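Local structure of aldehyde dehydrogenase 12 (Zea mays, 6D97) at residues 190-196 / 217-223; 268-272 / 522-526; 277-281 / 291-295. The protein probably catalyses the NAD-dependent oxidation of L-glutamate gamma-semialdehyde to glutamate, the last step of proline catabolism in plants. All coordinates share one frame; numbering follows the deposited sequence.

Interaction 1: residues 190-196 / 217-223. With NAD (nicotinamide-adenine-dinucleotide), chain E.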
loop_
_atom_site.group_PDB
_atom_site.type_symbol
_atom_site.label_atom_id
_atom_site.label_comp_id
_atom_site.label_asym_id
_atom_site.label_seq_id
_atom_site.Cartn_x
_atom_site.Cartn_y
_atom_site.Cartn_z
ATOM N N GLY A 190 -24.473 -0.988 -0.252
ATOM C CA GLY A 190 -25.728 -1.666 -0.448
ATOM C C GLY A 190 -26.483 -1.116 -1.640
ATOM O O GLY A 190 -26.001 -1.151 -2.778
ATOM N N PRO A 191 -27.684 -0.587 -1.401
ATOM C CA PRO A 191 -28.479 -0.006 -2.493
ATOM C C PRO A 191 -27.910 1.346 -2.893
ATOM O O PRO A 191 -27.774 2.247 -2.060
ATOM C CB PRO A 191 -29.880 0.123 -1.883
ATOM C CG PRO A 191 -29.624 0.305 -0.413
ATOM C CD PRO A 191 -28.354 -0.459 -0.093
ATOM N N VAL A 192 -27.552 1.477 -4.170
ATOM C CA VAL A 192 -26.919 2.683 -4.687
ATOM C C VAL A 192 -27.542 3.045 -6.031
ATOM O O VAL A 192 -28.286 2.267 -6.630
ATOM C CB VAL A 192 -25.390 2.525 -4.830
ATOM C CG1 VAL A 192 -24.769 2.093 -3.513
ATOM C CG2 VAL A 192 -25.051 1.539 -5.929
ATOM N N ALA A 193 -27.214 4.247 -6.503
ATOM C CA ALA A 193 -27.716 4.766 -7.765
ATOM C C ALA A 193 -26.571 5.350 -8.582
ATOM O O ALA A 193 -25.581 5.841 -8.032
ATOM C CB ALA A 193 -28.791 5.834 -7.546
ATOM N N ILE A 194 -26.716 5.277 -9.905
ATOM C CA ILE A 194 -25.736 5.804 -10.849
ATOM C C ILE A 194 -26.471 6.598 -11.915
ATOM O O ILE A 194 -27.437 6.107 -12.509
ATOM C CB ILE A 194 -24.899 4.688 -11.496
ATOM C CG1 ILE A 194 -24.261 3.831 -10.414
ATOM C CG2 ILE A 194 -23.817 5.276 -12.378
ATOM C CD1 ILE A 194 -23.681 2.541 -10.946
ATOM N N ILE A 195 -26.013 7.824 -12.155
ATOM C CA ILE A 195 -26.636 8.752 -13.092
ATOM C C ILE A 195 -25.534 9.337 -13.970
ATOM O O ILE A 195 -24.612 9.983 -13.459
ATOM C CB ILE A 195 -27.397 9.869 -12.357
ATOM C CG1 ILE A 195 -28.397 9.269 -11.362
ATOM C CG2 ILE A 195 -28.090 10.778 -13.348
ATOM C CD1 ILE A 195 -29.038 10.286 -10.452
ATOM N N THR A 196 -25.624 9.113 -15.278
ATOM C CA THR A 196 -24.579 9.493 -16.218
ATOM C C THR A 196 -25.149 10.266 -17.399
ATOM O O THR A 196 -26.342 10.161 -17.704
ATOM C CB THR A 196 -23.821 8.256 -16.727
ATOM O OG1 THR A 196 -24.628 7.543 -17.669
ATOM C CG2 THR A 196 -23.463 7.343 -15.577
ATOM N N ASN A 217 -22.254 -3.623 -4.012
ATOM C CA ASN A 217 -23.470 -2.827 -4.014
ATOM C C ASN A 217 -24.483 -3.396 -5.004
ATOM O O ASN A 217 -24.155 -4.207 -5.875
ATOM C CB ASN A 217 -23.163 -1.371 -4.367
ATOM C CG ASN A 217 -22.081 -0.770 -3.487
ATOM O OD1 ASN A 217 -22.337 -0.389 -2.347
ATOM N ND2 ASN A 217 -20.866 -0.682 -4.017
ATOM N N LYS A 218 -25.735 -2.965 -4.850
ATOM C CA LYS A 218 -26.760 -3.212 -5.858
ATOM C C LYS A 218 -27.165 -1.878 -6.464
ATOM O O LYS A 218 -27.857 -1.086 -5.805
ATOM C CB LYS A 218 -27.978 -3.928 -5.273
ATOM C CG LYS A 218 -29.128 -4.041 -6.258
ATOM C CD LYS A 218 -30.184 -5.022 -5.810
ATOM C CE LYS A 218 -31.273 -5.125 -6.867
ATOM N NZ LYS A 218 -32.286 -6.164 -6.532
ATOM N N PRO A 219 -26.744 -1.575 -7.685
ATOM C CA PRO A 219 -27.031 -0.265 -8.267
ATOM C C PRO A 219 -28.281 -0.249 -9.128
ATOM O O PRO A 219 -28.697 -1.254 -9.709
ATOM C CB PRO A 219 -25.788 -0.010 -9.129
ATOM C CG PRO A 219 -25.428 -1.376 -9.617
ATOM C CD PRO A 219 -25.822 -2.356 -8.525
ATOM N N VAL A 220 -28.885 0.932 -9.191
ATOM C CA VAL A 220 -29.839 1.277 -10.233
ATOM C C VAL A 220 -29.149 2.284 -11.141
ATOM O O VAL A 220 -28.595 3.285 -10.665
ATOM C CB VAL A 220 -31.157 1.826 -9.653
ATOM C CG1 VAL A 220 -30.920 3.068 -8.795
ATOM C CG2 VAL A 220 -32.142 2.113 -10.774
ATOM N N LEU A 221 -29.119 1.987 -12.434
ATOM C CA LEU A 221 -28.362 2.768 -13.400
ATOM C C LEU A 221 -29.311 3.576 -14.271
ATOM O O LEU A 221 -30.248 3.025 -14.857
ATOM C CB LEU A 221 -27.485 1.865 -14.271
ATOM C CG LEU A 221 -26.821 2.580 -15.448
ATOM C CD1 LEU A 221 -25.833 3.637 -14.980
ATOM C CD2 LEU A 221 -26.138 1.583 -16.358
ATOM N N LYS A 222 -29.065 4.879 -14.351
ATOM C CA LYS A 222 -29.840 5.773 -15.200
ATOM C C LYS A 222 -28.889 6.490 -16.146
ATOM O O LYS A 222 -27.966 7.182 -15.700
ATOM C CB LYS A 222 -30.635 6.776 -14.362
ATOM C CG LYS A 222 -31.554 7.679 -15.165
ATOM C CD LYS A 222 -31.211 9.140 -14.934
ATOM C CE LYS A 222 -32.217 10.065 -15.598
ATOM N NZ LYS A 222 -32.098 10.040 -17.083
ATOM N N VAL A 223 -29.110 6.318 -17.445
ATOM C CA VAL A 223 -28.348 6.996 -18.485
ATOM C C VAL A 223 -29.292 7.941 -19.213
ATOM O O VAL A 223 -30.475 7.628 -19.392
ATOM C CB VAL A 223 -27.699 5.990 -19.460
ATOM C CG1 VAL A 223 -26.893 6.706 -20.539
ATOM C CG2 VAL A 223 -26.821 5.009 -18.690
HETATM P PA NAD E . -27.119 16.806 -16.804
HETATM O O1A NAD E . -26.852 17.293 -15.344
HETATM O O2A NAD E . -28.025 17.541 -17.663
HETATM O O5B NAD E . -27.754 15.491 -17.033
HETATM C C5B NAD E . -27.046 14.314 -16.726
HETATM C C4B NAD E . -27.920 13.192 -16.175
HETATM O O4B NAD E . -28.529 13.524 -14.940
HETATM C C3B NAD E . -28.983 12.746 -17.126
HETATM O O3B NAD E . -29.138 11.381 -17.081
HETATM C C2B NAD E . -30.175 13.428 -16.608
HETATM O O2B NAD E . -31.320 12.749 -16.956
HETATM C C1B NAD E . -29.910 13.392 -15.150
HETATM N N9A NAD E . -30.599 14.395 -14.366
HETATM C C8A NAD E . -30.858 15.714 -14.693
HETATM N N7A NAD E . -31.494 16.302 -13.673
HETATM C C5A NAD E . -31.659 15.386 -12.638
HETATM C C6A NAD E . -32.223 15.427 -11.377
HETATM N N6A NAD E . -32.815 16.647 -10.905
HETATM N N1A NAD E . -32.221 14.335 -10.598
HETATM C C2A NAD E . -31.669 13.167 -11.013
HETATM N N3A NAD E . -31.104 13.086 -12.246
HETATM C C4A NAD E . -31.085 14.161 -13.062
HETATM O O3 NAD E . -26.001 16.698 -17.750
HETATM P PN NAD E . -25.808 17.525 -19.093
HETATM O O1N NAD E . -24.334 17.169 -19.505
HETATM O O2N NAD E . -26.727 17.039 -20.175
HETATM O O5D NAD E . -25.909 19.018 -18.929
#
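Gly-190 is held at both backbone atoms: its N donates to Asn-217 OD1 (3.1 Å, N-H...O 141°), and its O accepts the backbone N of Lys-218. The amide of Asn-217 is held from several sides, since OD1 also takes the N-H of Tyr-189 while ND2 donates to the carbonyls of Ala-212 and Trp-524. From here strands 191-196 and 218-223 run parallel, their short axes 4.4 Å apart at closest and inclined by 22°. Val-192 uses both backbone atoms, N to Lys-218 O and O from Val-220 N, while its CG2 packs on Pro-219 CB at 3.6 Å. On the other face Ala-193 CB meets Val-220 CG1 (3.7 Å). Ile-194 repeats the double backbone pairing, with Val-220 O and Lys-222 N; its CD1 lies alongside Pro-219 CB, and its CG2 slants across Leu-221 CD1. In Ile-195, CG1 lies beside the backbone N (chi1 -54°), which sets CG2 anti to that N and brings this methyl to 3.2 Å from O4B of the NAD ribose. Thr-196 N donates to Lys-222 O, and its own carbonyl O accepts NAD O3B at 3.1 Å. Lys-222, bent at chi2 and chi4, sends NZ to NAD O2B (2.8 Å) and, weakly, to O3B; NZ also reaches Ser-253 O. The adenosine ribose diol is thus gripped at the C-terminal ends of adjacent parallel strands of a beta-alpha-beta unit, the hallmark of the Rossmann fold.

Interaction 2: residues 268-272 / 522-526. With NAD (nicotinamide-adenine-dinucleotide), chain E.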
loop_
_atom_site.group_PDB
_atom_site.type_symbol
_atom_site.label_atom_id
_atom_site.label_comp_id
_atom_site.label_asym_id
_atom_site.label_seq_id
_atom_site.Cartn_x
_atom_site.Cartn_y
_atom_site.Cartn_z
ATOM N N LYS A 268 -27.927 4.451 -0.469
ATOM C CA LYS A 268 -26.868 4.804 0.465
ATOM C C LYS A 268 -25.715 5.535 -0.205
ATOM O O LYS A 268 -24.950 6.218 0.484
ATOM C CB LYS A 268 -26.362 3.551 1.180
ATOM C CG LYS A 268 -27.385 2.991 2.154
ATOM C CD LYS A 268 -27.844 4.084 3.110
ATOM C CE LYS A 268 -29.352 4.099 3.270
ATOM N NZ LYS A 268 -29.853 2.974 4.100
ATOM N N MET A 269 -25.578 5.408 -1.521
ATOM C CA MET A 269 -24.597 6.168 -2.279
ATOM C C MET A 269 -25.179 6.450 -3.655
ATOM O O MET A 269 -25.867 5.603 -4.225
ATOM C CB MET A 269 -23.267 5.416 -2.406
ATOM C CG MET A 269 -22.054 6.216 -1.937
ATOM S SD MET A 269 -21.770 7.717 -2.901
ATOM C CE MET A 269 -21.439 7.020 -4.517
ATOM N N THR A 270 -24.911 7.641 -4.182
ATOM C CA THR A 270 -25.335 8.004 -5.528
ATOM C C THR A 270 -24.134 8.555 -6.275
ATOM O O THR A 270 -23.524 9.536 -5.837
ATOM C CB THR A 270 -26.469 9.034 -5.511
ATOM O OG1 THR A 270 -27.635 8.457 -4.912
ATOM C CG2 THR A 270 -26.807 9.473 -6.927
ATOM N N LEU A 271 -23.781 7.911 -7.382
ATOM C CA LEU A 271 -22.790 8.448 -8.303
ATOM C C LEU A 271 -23.522 9.303 -9.326
ATOM O O LEU A 271 -24.390 8.804 -10.051
ATOM C CB LEU A 271 -22.009 7.328 -8.991
ATOM C CG LEU A 271 -20.794 7.653 -9.874
ATOM C CD1 LEU A 271 -21.181 8.143 -11.273
ATOM C CD2 LEU A 271 -19.895 8.666 -9.184
ATOM N N PHE A 272 -23.181 10.584 -9.381
ATOM C CA PHE A 272 -23.725 11.470 -10.395
ATOM C C PHE A 272 -22.606 12.005 -11.273
ATOM O O PHE A 272 -21.607 12.529 -10.769
ATOM C CB PHE A 272 -24.490 12.641 -9.788
ATOM C CG PHE A 272 -24.980 13.615 -10.816
ATOM C CD1 PHE A 272 -26.136 13.356 -11.528
ATOM C CD2 PHE A 272 -24.268 14.772 -11.094
ATOM C CE1 PHE A 272 -26.583 14.233 -12.487
ATOM C CE2 PHE A 272 -24.711 15.656 -12.050
ATOM C CZ PHE A 272 -25.869 15.386 -12.749
ATOM N N LEU A 522 -12.713 4.098 -3.589
ATOM C CA LEU A 522 -13.144 5.357 -2.983
ATOM C C LEU A 522 -14.632 5.594 -3.203
ATOM O O LEU A 522 -15.355 5.982 -2.276
ATOM C CB LEU A 522 -12.332 6.519 -3.557
ATOM C CG LEU A 522 -12.955 7.904 -3.368
ATOM C CD1 LEU A 522 -12.726 8.387 -1.940
ATOM C CD2 LEU A 522 -12.418 8.901 -4.382
ATOM N N VAL A 523 -15.111 5.349 -4.419
ATOM C CA VAL A 523 -16.473 5.728 -4.773
ATOM C C VAL A 523 -17.486 4.719 -4.246
ATOM O O VAL A 523 -18.579 5.097 -3.811
ATOM C CB VAL A 523 -16.578 5.898 -6.302
ATOM C CG1 VAL A 523 -18.022 6.042 -6.727
ATOM C CG2 VAL A 523 -15.780 7.113 -6.751
ATOM N N TRP A 524 -17.147 3.430 -4.261
ATOM C CA TRP A 524 -18.138 2.374 -4.094
ATOM C C TRP A 524 -17.966 1.554 -2.824
ATOM O O TRP A 524 -18.627 0.521 -2.674
ATOM C CB TRP A 524 -18.127 1.463 -5.318
ATOM C CG TRP A 524 -18.650 2.176 -6.511
ATOM C CD1 TRP A 524 -17.996 2.415 -7.688
ATOM C CD2 TRP A 524 -19.935 2.790 -6.631
ATOM N NE1 TRP A 524 -18.808 3.126 -8.540
ATOM C CE2 TRP A 524 -20.004 3.368 -7.915
ATOM C CE3 TRP A 524 -21.043 2.898 -5.779
ATOM C CZ2 TRP A 524 -21.133 4.045 -8.366
ATOM C CZ3 TRP A 524 -22.160 3.570 -6.226
ATOM C CH2 TRP A 524 -22.198 4.134 -7.511
ATOM N N SER A 525 -17.112 1.988 -1.904
ATOM C CA SER A 525 -17.020 1.331 -0.611
ATOM C C SER A 525 -16.651 2.366 0.440
ATOM O O SER A 525 -16.233 3.486 0.130
ATOM C CB SER A 525 -16.006 0.182 -0.626
ATOM O OG SER A 525 -14.681 0.662 -0.768
ATOM N N CYS A 526 -16.832 1.977 1.694
ATOM C CA CYS A 526 -16.437 2.776 2.838
ATOM C C CYS A 526 -15.583 1.916 3.754
ATOM O O CYS A 526 -15.562 0.688 3.644
ATOM C CB CYS A 526 -17.653 3.319 3.600
ATOM S SG CYS A 526 -18.801 2.052 4.175
HETATM P PA NAD E . -27.119 16.806 -16.804
HETATM O O1A NAD E . -26.852 17.293 -15.344
HETATM O O2A NAD E . -28.025 17.541 -17.663
HETATM O O5B NAD E . -27.754 15.491 -17.033
HETATM C C5B NAD E . -27.046 14.314 -16.726
HETATM C C4B NAD E . -27.920 13.192 -16.175
HETATM O O4B NAD E . -28.529 13.524 -14.940
HETATM C C3B NAD E . -28.983 12.746 -17.126
HETATM O O3B NAD E . -29.138 11.381 -17.081
HETATM C C2B NAD E . -30.175 13.428 -16.608
HETATM O O2B NAD E . -31.320 12.749 -16.956
HETATM C C1B NAD E . -29.910 13.392 -15.150
HETATM N N9A NAD E . -30.599 14.395 -14.366
HETATM C C8A NAD E . -30.858 15.714 -14.693
HETATM N N7A NAD E . -31.494 16.302 -13.673
HETATM C C5A NAD E . -31.659 15.386 -12.638
HETATM C C6A NAD E . -32.223 15.427 -11.377
HETATM N N6A NAD E . -32.815 16.647 -10.905
HETATM N N1A NAD E . -32.221 14.335 -10.598
HETATM C C2A NAD E . -31.669 13.167 -11.013
HETATM N N3A NAD E . -31.104 13.086 -12.246
HETATM C C4A NAD E . -31.085 14.161 -13.062
HETATM O O3 NAD E . -26.001 16.698 -17.750
HETATM P PN NAD E . -25.808 17.525 -19.093
HETATM O O1N NAD E . -24.334 17.169 -19.505
HETATM O O2N NAD E . -26.727 17.039 -20.175
HETATM O O5D NAD E . -25.909 19.018 -18.929
#
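Met-269 and Leu-271 reach across to Val-523 and Trp-524 by apolar packing alone; no hydrogen bond joins the two segments. Aliphatic-on-aromatic contacts come first. Leu-271 CB lies 3.5 Å from Trp-524 CZ2 and equally near CH2, the two side chains crossing at about a right angle with an oblique approach to the indole. The methionine chain turns back on itself at chi2 (-62°) and chi3 (-63°), which carries its terminal methyl CE to 3.9 Å from Trp-524 CZ3. Purely aliphatic contacts are longer: Val-523 CG1 stands 4.2 Å from Met-269 CE and 4.1 Å from Leu-271 CD2. CE also sits 3.5 Å from the backbone O of Val-523, a packing contact.

In the fold, this places the C-terminal part of helix 517-524 against strand 269-273 of the five-stranded parallel Rossmann sheet, though some 250 residues separate them in sequence. Trp-524 also covers Val-192 and Ile-194 of the adjoining strand.

Polar fixation comes from outside the pair. The indole N-H of Trp-524 is bonded to Gln-208 OE1, which fixes the polar edge of the ring. Pro-509 of the second subunit packs on Met-269. At the cofactor end of the strand, Phe-272 presents its ring edge to NAD, CE1 approaching O4B at 3.2 Å and CZ approaching the phosphate oxygen O1A at 3.4 Å.

Interaction 3: residues 277-281 / 291-295. With NAD (nicotinamide-adenine-dinucleotide), chain E.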
loop_
_atom_site.group_PDB
_atom_site.type_symbol
_atom_site.label_atom_id
_atom_site.label_comp_id
_atom_site.label_asym_id
_atom_site.label_seq_id
_atom_site.Cartn_x
_atom_site.Cartn_y
_atom_site.Cartn_z
ATOM N N ARG A 277 -25.013 22.159 -12.244
ATOM C CA ARG A 277 -26.285 22.583 -11.667
ATOM C C ARG A 277 -27.002 21.413 -11.000
ATOM O O ARG A 277 -27.454 21.517 -9.855
ATOM C CB ARG A 277 -27.156 23.212 -12.759
ATOM C CG ARG A 277 -28.190 24.219 -12.275
ATOM C CD ARG A 277 -29.569 23.598 -12.205
ATOM N NE ARG A 277 -30.004 23.097 -13.505
ATOM C CZ ARG A 277 -30.806 22.051 -13.663
ATOM N NH1 ARG A 277 -31.250 21.396 -12.600
ATOM N NH2 ARG A 277 -31.155 21.654 -14.879
ATOM N N VAL A 278 -27.101 20.281 -11.702
ATOM C CA VAL A 278 -27.800 19.122 -11.154
ATOM C C VAL A 278 -26.992 18.489 -10.027
ATOM O O VAL A 278 -27.555 17.985 -9.047
ATOM C CB VAL A 278 -28.105 18.108 -12.272
ATOM C CG1 VAL A 278 -28.781 16.878 -11.704
ATOM C CG2 VAL A 278 -28.968 18.740 -13.351
ATOM N N ALA A 279 -25.661 18.508 -10.144
ATOM C CA ALA A 279 -24.813 17.893 -9.127
ATOM C C ALA A 279 -24.994 18.561 -7.770
ATOM O O ALA A 279 -25.072 17.881 -6.740
ATOM C CB ALA A 279 -23.347 17.956 -9.560
ATOM N N GLU A 280 -25.063 19.895 -7.751
ATOM C CA GLU A 280 -25.225 20.612 -6.490
ATOM C C GLU A 280 -26.635 20.444 -5.932
ATOM O O GLU A 280 -26.814 20.331 -4.713
ATOM C CB GLU A 280 -24.888 22.092 -6.680
ATOM C CG GLU A 280 -23.439 22.356 -7.062
ATOM C CD GLU A 280 -22.466 21.874 -6.004
ATOM O OE1 GLU A 280 -22.798 21.967 -4.804
ATOM O OE2 GLU A 280 -21.375 21.390 -6.373
ATOM N N LYS A 281 -27.646 20.431 -6.806
ATOM C CA LYS A 281 -29.013 20.168 -6.364
ATOM C C LYS A 281 -29.122 18.786 -5.731
ATOM O O LYS A 281 -29.712 18.627 -4.656
ATOM C CB LYS A 281 -29.978 20.295 -7.543
ATOM C CG LYS A 281 -31.444 20.150 -7.172
ATOM C CD LYS A 281 -32.279 19.796 -8.393
ATOM C CE LYS A 281 -33.765 19.855 -8.092
ATOM N NZ LYS A 281 -34.106 19.044 -6.895
ATOM N N LYS A 291 -21.283 10.990 -4.774
ATOM C CA LYS A 291 -19.993 11.274 -5.381
ATOM C C LYS A 291 -20.258 11.940 -6.722
ATOM O O LYS A 291 -21.145 11.517 -7.471
ATOM C CB LYS A 291 -19.144 10.012 -5.567
ATOM C CG LYS A 291 -18.633 9.395 -4.275
ATOM C CD LYS A 291 -17.654 10.304 -3.548
ATOM C CE LYS A 291 -17.159 9.642 -2.266
ATOM N NZ LYS A 291 -16.448 10.606 -1.384
ATOM N N LEU A 292 -19.507 12.994 -7.014
ATOM C CA LEU A 292 -19.801 13.856 -8.145
ATOM C C LEU A 292 -18.657 13.841 -9.146
ATOM O O LEU A 292 -17.484 13.941 -8.772
ATOM C CB LEU A 292 -20.061 15.294 -7.686
ATOM C CG LEU A 292 -21.219 15.476 -6.706
ATOM C CD1 LEU A 292 -21.340 16.926 -6.262
ATOM C CD2 LEU A 292 -22.517 14.998 -7.338
ATOM N N GLU A 293 -19.015 13.702 -10.419
ATOM C CA GLU A 293 -18.162 14.059 -11.547
ATOM C C GLU A 293 -18.917 15.161 -12.284
ATOM O O GLU A 293 -19.657 14.890 -13.230
ATOM C CB GLU A 293 -17.879 12.867 -12.447
ATOM N N ASP A 294 -18.747 16.398 -11.838
ATOM C CA ASP A 294 -19.531 17.505 -12.363
ATOM C C ASP A 294 -18.800 18.172 -13.528
ATOM O O ASP A 294 -17.874 17.611 -14.124
ATOM C CB ASP A 294 -19.851 18.492 -11.249
ATOM C CG ASP A 294 -18.713 18.639 -10.264
ATOM O OD1 ASP A 294 -17.653 18.007 -10.481
ATOM O OD2 ASP A 294 -18.885 19.378 -9.273
ATOM N N ALA A 295 -19.218 19.389 -13.859
ATOM C CA ALA A 295 -18.676 20.065 -15.019
ATOM C C ALA A 295 -17.205 20.411 -14.805
ATOM O O ALA A 295 -16.632 20.247 -13.719
ATOM C CB ALA A 295 -19.482 21.327 -15.328
HETATM P PA NAD E . -27.119 16.806 -16.804
HETATM O O1A NAD E . -26.852 17.293 -15.344
HETATM O O2A NAD E . -28.025 17.541 -17.663
HETATM O O5B NAD E . -27.754 15.491 -17.033
HETATM C C5B NAD E . -27.046 14.314 -16.726
HETATM C C4B NAD E . -27.920 13.192 -16.175
HETATM O O4B NAD E . -28.529 13.524 -14.940
HETATM C C3B NAD E . -28.983 12.746 -17.126
HETATM O O3B NAD E . -29.138 11.381 -17.081
HETATM C C2B NAD E . -30.175 13.428 -16.608
HETATM O O2B NAD E . -31.320 12.749 -16.956
HETATM C C1B NAD E . -29.910 13.392 -15.150
HETATM N N9A NAD E . -30.599 14.395 -14.366
HETATM C C8A NAD E . -30.858 15.714 -14.693
HETATM N N7A NAD E . -31.494 16.302 -13.673
HETATM C C5A NAD E . -31.659 15.386 -12.638
HETATM C C6A NAD E . -32.223 15.427 -11.377
HETATM N N6A NAD E . -32.815 16.647 -10.905
HETATM N N1A NAD E . -32.221 14.335 -10.598
HETATM C C2A NAD E . -31.669 13.167 -11.013
HETATM N N3A NAD E . -31.104 13.086 -12.246
HETATM C C4A NAD E . -31.085 14.161 -13.062
HETATM O O3 NAD E . -26.001 16.698 -17.750
HETATM P PN NAD E . -25.808 17.525 -19.093
HETATM O O1N NAD E . -24.334 17.169 -19.505
HETATM O O2N NAD E . -26.727 17.039 -20.175
HETATM O O5D NAD E . -25.909 19.018 -18.929
#
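Ala-279 CB overlaps the branched end of Leu-292, lying 3.8 Å from CD2 and 4.0 Å from CD1, so the fork of the leucine straddles the small methyl. Both leucine methyls also reach the carbonyl O of Ala-279 at 3.9 Å. With CG anti to its carbonyl carbon (chi1 -59°) and an extended chi2 of 177°, Leu-292 projects this fork at the helix. Asp-294 CB touches the same alanine methyl at 3.9 Å, so two residues of 291-295 converge on one CB. No hydrogen bond crosses the contact. It belongs to the beta-alpha-beta unit made by strand 269-273, helix 276-285 and strand 290-293, the last strand being an outer one of the parallel Rossmann sheet within this chain; the helix here packs back on the strand that follows it. Phe-272 of the first strand touches Ala-279 as well.

Beside this apolar patch two carboxylates come close. Glu-280 OE2 stands 4.3 Å from Asp-294 OD2, two like charges that would be expected to repel, but OE2 also forms a salt bridge with Arg-510, a partner that may offset the repulsion. Lys-287 of the second subunit packs on Glu-280. Val-278 instead serves the cofactor: its CG1 lies 3.4 Å from C5A of the NAD adenine, while CG2 comes within 3.2 Å of the phosphate oxygen O1A. Ser-275 OG, just before this turn of helix, is hydrogen-bonded to NAD.

How the interactions relate
The touching residues of interactions 1 and 2 are all buried, whereas interaction 3 is only partly so and has acidic side chains at its edge, one packed against the second subunit. Their chemistry follows: regular backbone pairing between strands in 190-196/217-223, aliphatic and indole packing of helix on sheet in 268-272/522-526, and a leucine fork on an alanine methyl, beside two carboxylates, in 277-281/291-295. One sheet unites them. Strand 269-273, the sheet side of interaction 2, bonds to 191-196 on one flank (Ala-193 O to Leu-271 N, 2.8 Å) and to 290-293 on the other (Phe-272 O to Glu-293 N, 2.9 Å). All three touch NAD: interaction 1 through polar bonds to ribose, the others through close side-chain contacts.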